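Local coordinates for protein 1,3-alpha-isomaltosidase (PDB 5X3I) that hydrolyses the alpha-1,3-glucosidic linkages of the cyclic tetrasaccharide cyclobis-(1-6)-alpha-nigerosyl, releasing isomaltose inside the cell, at residues 156-164 and 173-181; 198-206 and 246-254. The protein carries 1 engineered substitution. All blocks are in the same frame, centred on the assembly; numbering follows the deposited sequence.

Contact 1. Residues 156-164 and 173-181. With SO4 (sulfate ion), chain L; SO4 (sulfate ion), chain C.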
# COMPACT_ATOMS: atom_id res chain seq x y z
N GLY A 156 -26.01 -2.00 -17.07
CA GLY A 156 -27.44 -2.24 -17.24
C GLY A 156 -28.32 -1.21 -16.55
O GLY A 156 -28.01 -0.03 -16.54
N GLU A 157 -29.41 -1.67 -15.95
CA GLU A 157 -30.38 -0.76 -15.36
C GLU A 157 -29.90 -0.15 -14.06
O GLU A 157 -30.55 0.74 -13.52
CB GLU A 157 -31.71 -1.48 -15.13
CG GLU A 157 -32.42 -1.89 -16.41
CD GLU A 157 -33.81 -2.45 -16.16
OE1 GLU A 157 -34.10 -3.56 -16.64
OE2 GLU A 157 -34.61 -1.77 -15.48
N ARG A 158 -28.77 -0.62 -13.55
CA ARG A 158 -28.23 -0.07 -12.31
C ARG A 158 -27.61 1.30 -12.54
O ARG A 158 -27.50 2.09 -11.61
CB ARG A 158 -27.20 -1.03 -11.71
CG ARG A 158 -27.80 -2.28 -11.10
CD ARG A 158 -26.77 -3.06 -10.30
NE ARG A 158 -27.41 -3.95 -9.32
CZ ARG A 158 -27.55 -5.25 -9.49
NH1 ARG A 158 -27.10 -5.82 -10.59
NH2 ARG A 158 -28.14 -5.98 -8.56
N VAL A 159 -27.21 1.58 -13.77
CA VAL A 159 -26.52 2.83 -14.09
C VAL A 159 -27.47 3.94 -14.54
O VAL A 159 -28.29 3.75 -15.44
CB VAL A 159 -25.46 2.62 -15.19
CG1 VAL A 159 -24.90 3.95 -15.66
CG2 VAL A 159 -24.35 1.72 -14.68
N ARG A 160 -27.35 5.10 -13.90
CA ARG A 160 -28.13 6.28 -14.26
C ARG A 160 -27.27 7.54 -14.24
O ARG A 160 -26.17 7.55 -13.70
CB ARG A 160 -29.32 6.45 -13.32
CG ARG A 160 -30.44 5.47 -13.57
CD ARG A 160 -31.66 5.84 -12.74
NE ARG A 160 -32.91 5.47 -13.42
CZ ARG A 160 -34.11 5.84 -13.00
NH1 ARG A 160 -35.19 5.47 -13.67
NH2 ARG A 160 -34.24 6.59 -11.91
N GLY A 161 -27.80 8.61 -14.84
CA GLY A 161 -27.18 9.92 -14.76
C GLY A 161 -25.78 9.99 -15.33
O GLY A 161 -24.89 10.58 -14.73
N VAL A 162 -25.59 9.39 -16.50
CA VAL A 162 -24.29 9.39 -17.14
C VAL A 162 -23.95 10.78 -17.67
O VAL A 162 -24.75 11.39 -18.37
CB VAL A 162 -24.24 8.39 -18.30
CG1 VAL A 162 -22.93 8.50 -19.04
CG2 VAL A 162 -24.45 6.98 -17.78
N GLU A 163 -22.77 11.27 -17.33
CA GLU A 163 -22.30 12.54 -17.86
C GLU A 163 -20.80 12.54 -18.14
O GLU A 163 -20.06 11.70 -17.62
CB GLU A 163 -22.67 13.68 -16.92
CG GLU A 163 -22.28 13.46 -15.47
CD GLU A 163 -22.71 14.61 -14.58
OE1 GLU A 163 -23.18 15.62 -15.13
OE2 GLU A 163 -22.58 14.50 -13.34
N TRP A 164 -20.38 13.50 -18.95
CA TRP A 164 -19.01 13.58 -19.44
C TRP A 164 -18.44 14.96 -19.21
O TRP A 164 -19.12 15.97 -19.42
CB TRP A 164 -18.97 13.23 -20.92
CG TRP A 164 -19.67 11.97 -21.20
CD1 TRP A 164 -20.96 11.82 -21.59
CD2 TRP A 164 -19.13 10.65 -21.08
NE1 TRP A 164 -21.26 10.49 -21.74
CE2 TRP A 164 -20.15 9.75 -21.43
CE3 TRP A 164 -17.87 10.15 -20.72
CZ2 TRP A 164 -19.95 8.37 -21.42
CZ3 TRP A 164 -17.68 8.78 -20.72
CH2 TRP A 164 -18.72 7.90 -21.07
N ARG A 173 -13.26 13.18 -18.45
CA ARG A 173 -13.77 12.26 -17.44
C ARG A 173 -15.18 11.80 -17.76
O ARG A 173 -15.93 12.53 -18.42
CB ARG A 173 -13.77 12.90 -16.05
CG ARG A 173 -12.46 13.51 -15.62
CD ARG A 173 -12.46 13.89 -14.15
NE ARG A 173 -11.18 14.46 -13.79
CZ ARG A 173 -10.88 14.95 -12.59
NH1 ARG A 173 -11.78 14.96 -11.62
NH2 ARG A 173 -9.68 15.45 -12.37
N GLY A 174 -15.51 10.58 -17.37
CA GLY A 174 -16.89 10.15 -17.26
C GLY A 174 -17.36 10.19 -15.82
O GLY A 174 -16.56 10.14 -14.88
N ARG A 175 -18.68 10.23 -15.65
CA ARG A 175 -19.30 10.17 -14.33
C ARG A 175 -20.69 9.53 -14.43
O ARG A 175 -21.39 9.72 -15.42
CB ARG A 175 -19.39 11.56 -13.72
CG ARG A 175 -20.00 11.60 -12.34
CD ARG A 175 -19.53 12.81 -11.56
NE ARG A 175 -20.17 14.04 -11.98
CZ ARG A 175 -19.78 15.25 -11.60
NH1 ARG A 175 -18.74 15.39 -10.79
NH2 ARG A 175 -20.43 16.32 -12.02
N PHE A 176 -21.07 8.77 -13.41
CA PHE A 176 -22.37 8.11 -13.40
C PHE A 176 -22.79 7.70 -12.00
O PHE A 176 -22.03 7.84 -11.04
CB PHE A 176 -22.36 6.89 -14.32
CG PHE A 176 -21.37 5.83 -13.93
CD1 PHE A 176 -20.07 5.86 -14.41
CD2 PHE A 176 -21.74 4.78 -13.10
CE1 PHE A 176 -19.15 4.88 -14.06
CE2 PHE A 176 -20.83 3.80 -12.74
CZ PHE A 176 -19.53 3.86 -13.22
N ARG A 177 -23.99 7.16 -11.89
CA ARG A 177 -24.56 6.83 -10.59
C ARG A 177 -25.01 5.39 -10.58
O ARG A 177 -25.64 4.91 -11.52
CB ARG A 177 -25.74 7.75 -10.25
CG ARG A 177 -25.37 9.14 -9.75
CD ARG A 177 -25.06 10.08 -10.89
NE ARG A 177 -24.83 11.45 -10.45
CZ ARG A 177 -24.38 12.42 -11.23
NH1 ARG A 177 -24.19 13.64 -10.74
NH2 ARG A 177 -24.11 12.18 -12.51
N LEU A 178 -24.67 4.68 -9.51
CA LEU A 178 -25.17 3.33 -9.31
C LEU A 178 -26.27 3.39 -8.27
O LEU A 178 -26.10 4.00 -7.23
CB LEU A 178 -24.06 2.38 -8.88
CG LEU A 178 -22.94 2.10 -9.88
CD1 LEU A 178 -21.85 1.27 -9.23
CD2 LEU A 178 -23.48 1.40 -11.10
N GLN A 179 -27.39 2.74 -8.56
CA GLN A 179 -28.53 2.76 -7.67
C GLN A 179 -28.33 1.88 -6.44
O GLN A 179 -28.02 0.70 -6.55
CB GLN A 179 -29.79 2.32 -8.41
CG GLN A 179 -30.91 3.36 -8.40
CD GLN A 179 -30.59 4.57 -9.25
OE1 GLN A 179 -30.02 4.45 -10.33
NE2 GLN A 179 -30.94 5.75 -8.75
N LEU A 180 -28.54 2.47 -5.27
CA LEU A 180 -28.43 1.77 -4.00
C LEU A 180 -29.80 1.61 -3.36
O LEU A 180 -30.70 2.41 -3.61
CB LEU A 180 -27.51 2.52 -3.04
CG LEU A 180 -26.12 2.87 -3.55
CD1 LEU A 180 -25.30 3.53 -2.46
CD2 LEU A 180 -25.42 1.64 -4.10
N GLN A 181 -29.96 0.58 -2.54
CA GLN A 181 -31.20 0.38 -1.82
C GLN A 181 -30.96 0.62 -0.34
O GLN A 181 -29.83 0.86 0.07
CB GLN A 181 -31.74 -1.03 -2.06
CG GLN A 181 -32.04 -1.34 -3.52
CD GLN A 181 -32.31 -2.81 -3.78
OE1 GLN A 181 -31.66 -3.69 -3.21
NE2 GLN A 181 -33.28 -3.09 -4.64
S SO4 L . -30.93 8.90 -16.50
O1 SO4 L . -31.44 8.37 -15.24
O2 SO4 L . -29.78 8.11 -16.93
O3 SO4 L . -31.96 8.82 -17.52
O4 SO4 L . -30.54 10.29 -16.30
S SO4 C . -25.44 -2.22 -20.84
O1 SO4 C . -25.11 -2.74 -19.52
O2 SO4 C . -24.25 -2.08 -21.67
O3 SO4 C . -26.36 -3.14 -21.50
O4 SO4 C . -26.08 -0.92 -20.68
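E163 lies alongside R175, and its carboxylate oxygen OE2 is gripped by two arginines. R175 comes side-on, with NE 2.8 Å from E163 OE2 and NH2 of the same guanidinium as a second donor. R177 comes end-on with NH1 and NH2; its NH2 is 2.9 Å from E163 OE2. The two arginines meet OE2 from opposite sides of the carboxylate plane, each tilted well out of it, while OE2 lies near the plane of each guanidinium. E163 CG stands between the backbone N and the carbonyl carbon (chi1 50°), and the rest of the chain runs extended to the arginines. R177 NH2 also donates to G161 O at 2.8 Å. This ties the guanidinium to the beta bulge between R160 and E163, where G161 has positive phi. A sulfate, probably from the crystallisation liquor, accepts from G161 N at 2.9 Å through its O2. On the face of V159 and L178, V159 CG2 packs 3.7 Å from L178 CD2. V162 CG2 touches F176 CB at 4.0 Å. W164 CE3 rests 3.6 Å from CA of G174, where a CB would clash with the ring. The two segments form an antiparallel hairpin in the galactose mutarotase-like N-terminal domain. Strand 143-145 flanks it beyond 159-167, and strand 255-261 beyond 170-179. Strands 151-153 and 267-274 of a second sheet pack on F176.

Contact 2. Residues 198-206 and 246-254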
# COMPACT_ATOMS: atom_id res chain seq x y z
N GLN A 198 -18.18 2.00 3.37
CA GLN A 198 -17.80 3.31 2.84
C GLN A 198 -18.99 4.20 2.46
O GLN A 198 -18.80 5.31 1.96
CB GLN A 198 -16.89 3.14 1.62
CG GLN A 198 -15.49 2.63 1.94
CD GLN A 198 -14.67 3.64 2.70
OE1 GLN A 198 -14.61 4.82 2.34
NE2 GLN A 198 -14.04 3.19 3.78
N ARG A 199 -20.21 3.72 2.69
CA ARG A 199 -21.39 4.49 2.29
C ARG A 199 -21.48 5.80 3.07
O ARG A 199 -21.34 5.83 4.28
CB ARG A 199 -22.67 3.67 2.49
CG ARG A 199 -23.90 4.36 1.90
CD ARG A 199 -25.10 3.44 1.81
NE ARG A 199 -26.25 4.12 1.22
CZ ARG A 199 -27.41 3.53 0.94
NH1 ARG A 199 -27.58 2.25 1.19
NH2 ARG A 199 -28.39 4.24 0.39
N GLY A 200 -21.70 6.89 2.34
CA GLY A 200 -21.82 8.21 2.95
C GLY A 200 -20.52 8.98 2.89
O GLY A 200 -20.45 10.13 3.34
N ARG A 201 -19.49 8.37 2.32
CA ARG A 201 -18.16 8.97 2.33
C ARG A 201 -17.71 9.36 0.94
O ARG A 201 -18.16 8.80 -0.05
CB ARG A 201 -17.13 8.01 2.93
CG ARG A 201 -17.40 7.64 4.37
CD ARG A 201 -16.34 6.70 4.92
NE ARG A 201 -16.54 6.47 6.34
CZ ARG A 201 -15.84 7.07 7.29
NH1 ARG A 201 -14.89 7.93 6.97
NH2 ARG A 201 -16.10 6.81 8.56
N GLU A 202 -16.81 10.32 0.89
CA GLU A 202 -16.08 10.62 -0.32
C GLU A 202 -14.70 9.97 -0.27
O GLU A 202 -13.99 10.09 0.73
CB GLU A 202 -15.94 12.13 -0.51
CG GLU A 202 -17.25 12.83 -0.81
CD GLU A 202 -17.07 14.31 -1.03
OE1 GLU A 202 -17.74 14.85 -1.93
OE2 GLU A 202 -16.27 14.92 -0.30
N LEU A 203 -14.32 9.29 -1.35
CA LEU A 203 -13.04 8.60 -1.43
C LEU A 203 -12.64 8.47 -2.88
O LEU A 203 -13.45 8.70 -3.78
CB LEU A 203 -13.11 7.21 -0.77
CG LEU A 203 -13.98 6.14 -1.44
CD1 LEU A 203 -13.42 4.73 -1.18
CD2 LEU A 203 -15.40 6.22 -0.96
N ASP A 204 -11.37 8.13 -3.13
CA ASP A 204 -10.94 7.85 -4.49
C ASP A 204 -10.04 6.61 -4.55
O ASP A 204 -9.75 6.01 -3.52
CB ASP A 204 -10.23 9.07 -5.07
CG ASP A 204 -8.92 9.43 -4.37
OD1 ASP A 204 -8.56 8.84 -3.33
OD2 ASP A 204 -8.23 10.34 -4.87
N ALA A 205 -9.65 6.19 -5.75
CA ALA A 205 -8.70 5.11 -5.87
C ALA A 205 -7.49 5.55 -6.65
O ALA A 205 -7.52 5.59 -7.88
CB ALA A 205 -9.37 3.93 -6.54
N VAL A 206 -6.40 5.80 -5.94
CA VAL A 206 -5.13 6.11 -6.56
C VAL A 206 -4.00 5.67 -5.63
O VAL A 206 -4.04 5.92 -4.42
CB VAL A 206 -5.01 7.62 -6.92
CG1 VAL A 206 -5.19 8.51 -5.68
CG2 VAL A 206 -3.70 7.91 -7.60
N ARG A 246 -7.23 7.01 -12.40
CA ARG A 246 -7.86 7.47 -11.17
C ARG A 246 -9.39 7.42 -11.25
O ARG A 246 -9.97 7.67 -12.31
CB ARG A 246 -7.38 8.89 -10.84
CG ARG A 246 -7.69 9.38 -9.43
CD ARG A 246 -6.79 10.57 -9.06
NE ARG A 246 -6.97 11.00 -7.68
CZ ARG A 246 -6.29 12.01 -7.12
NH1 ARG A 246 -5.40 12.68 -7.83
NH2 ARG A 246 -6.51 12.33 -5.85
N THR A 247 -10.01 7.05 -10.14
CA THR A 247 -11.46 7.06 -9.99
C THR A 247 -11.83 7.67 -8.64
O THR A 247 -11.06 7.58 -7.69
CB THR A 247 -12.08 5.66 -10.05
OG1 THR A 247 -11.49 4.83 -9.04
CG2 THR A 247 -11.87 5.03 -11.42
N TRP A 248 -13.02 8.27 -8.57
CA TRP A 248 -13.51 8.94 -7.36
C TRP A 248 -14.90 8.45 -6.98
O TRP A 248 -15.69 8.08 -7.83
CB TRP A 248 -13.57 10.46 -7.55
CG TRP A 248 -12.28 11.17 -7.80
CD1 TRP A 248 -11.53 11.85 -6.90
CD2 TRP A 248 -11.62 11.31 -9.06
NE1 TRP A 248 -10.43 12.40 -7.51
CE2 TRP A 248 -10.47 12.08 -8.83
CE3 TRP A 248 -11.89 10.87 -10.35
CZ2 TRP A 248 -9.58 12.41 -9.85
CZ3 TRP A 248 -11.01 11.19 -11.36
CH2 TRP A 248 -9.87 11.96 -11.10
N TYR A 249 -15.21 8.46 -5.69
CA TYR A 249 -16.45 7.88 -5.21
C TYR A 249 -17.10 8.76 -4.16
O TYR A 249 -16.42 9.34 -3.32
CB TYR A 249 -16.19 6.48 -4.64
CG TYR A 249 -15.55 5.57 -5.65
CD1 TYR A 249 -14.17 5.51 -5.78
CD2 TYR A 249 -16.32 4.79 -6.49
CE1 TYR A 249 -13.59 4.70 -6.71
CE2 TYR A 249 -15.74 3.97 -7.42
CZ TYR A 249 -14.37 3.93 -7.53
OH TYR A 249 -13.79 3.14 -8.47
N SER A 250 -18.41 8.89 -4.25
CA SER A 250 -19.18 9.54 -3.19
C SER A 250 -20.57 8.95 -3.13
O SER A 250 -21.16 8.60 -4.15
CB SER A 250 -19.25 11.05 -3.41
OG SER A 250 -19.96 11.34 -4.59
N SER A 251 -21.11 8.82 -1.94
CA SER A 251 -22.47 8.34 -1.83
C SER A 251 -23.28 9.23 -0.89
O SER A 251 -22.80 9.66 0.15
CB SER A 251 -22.51 6.87 -1.39
OG SER A 251 -21.76 6.66 -0.21
N ALA A 252 -24.49 9.54 -1.31
CA ALA A 252 -25.46 10.24 -0.49
C ALA A 252 -26.82 9.73 -0.93
O ALA A 252 -27.00 9.39 -2.09
CB ALA A 252 -25.34 11.74 -0.66
N GLY A 253 -27.75 9.66 0.00
CA GLY A 253 -29.05 9.11 -0.31
C GLY A 253 -28.95 7.70 -0.87
O GLY A 253 -28.22 6.86 -0.36
N ASN A 254 -29.71 7.46 -1.93
CA ASN A 254 -29.79 6.16 -2.56
C ASN A 254 -28.86 5.97 -3.76
O ASN A 254 -29.03 5.04 -4.53
CB ASN A 254 -31.24 5.86 -2.95
CG ASN A 254 -31.99 5.15 -1.84
OD1 ASN A 254 -31.45 4.25 -1.18
ND2 ASN A 254 -33.23 5.56 -1.60
O HOH W 1 -19.16 6.26 -0.87
O HOH W 2 -25.86 6.86 0.80
O HOH W 3 -8.95 3.88 -9.85
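D204 OD2 takes two bonds from R246, which approaches side-on. The shorter comes from R246 NH2, 2.8 Å from D204 OD2 and nearly along the C-O axis; R246 NE gives the second. The other oxygen, D204 OD1, accepts from Y33 OH. R246 NH1 is satisfied by P32 O. R246 CG is anti to the backbone N (chi1 -166°) and the chain is extended, which carries the guanidinium across to D204. V206 CG1 covers one guanidinium face, 3.7 Å from R246 NE. A leucine in place of R246 would probably leave D204 OD2 without its charged mate and P32 O without this donor. The strands are antiparallel, and 202-205 is an edge strand of a six-stranded sheet in the galactose mutarotase-like domain. L203 and Y249 exchange backbone bonds, and A205 N donates to T247 O at 2.8 Å. Y249 OH donates to T247 OG1, which in turn donates to a water bound to A205 O. The type II turn from Q198 to R201 precedes the strand. Here S251 OG accepts from G200 N at 2.6 Å, with a nearly straight bond (174°). S251 OG also donates to a water that donates hydrogen bonds to Q198 O and R201 O. R199 NH2 reaches G253 O at 2.7 Å, in its guanidinium plane. A water accepts from R199 NE and donates to G253 O.

From the N terminus, the chain first closes contact 1, a short hairpin between 156-164 and 173-181. It then passes strand 185-188 and enters contact 2, where 198-206 is met by 246-254 some 40 residues later. That longer loop includes helix 214-217 and strands 223-230 and 237-241. The two contacts are in series and neither crosses the other. Their centres lie 13 Å apart in one antiparallel sheet, with strand 255-261 between strands 170-179 and 247-252. They touch directly as well: L180 N probably bonds to N254 O, and Q181 O to R199 NH1, while R173 packs against W248. Contact 2 holds edge strand 202-205 onto the sheet; contact 1 pairs two inner strands toward the other side.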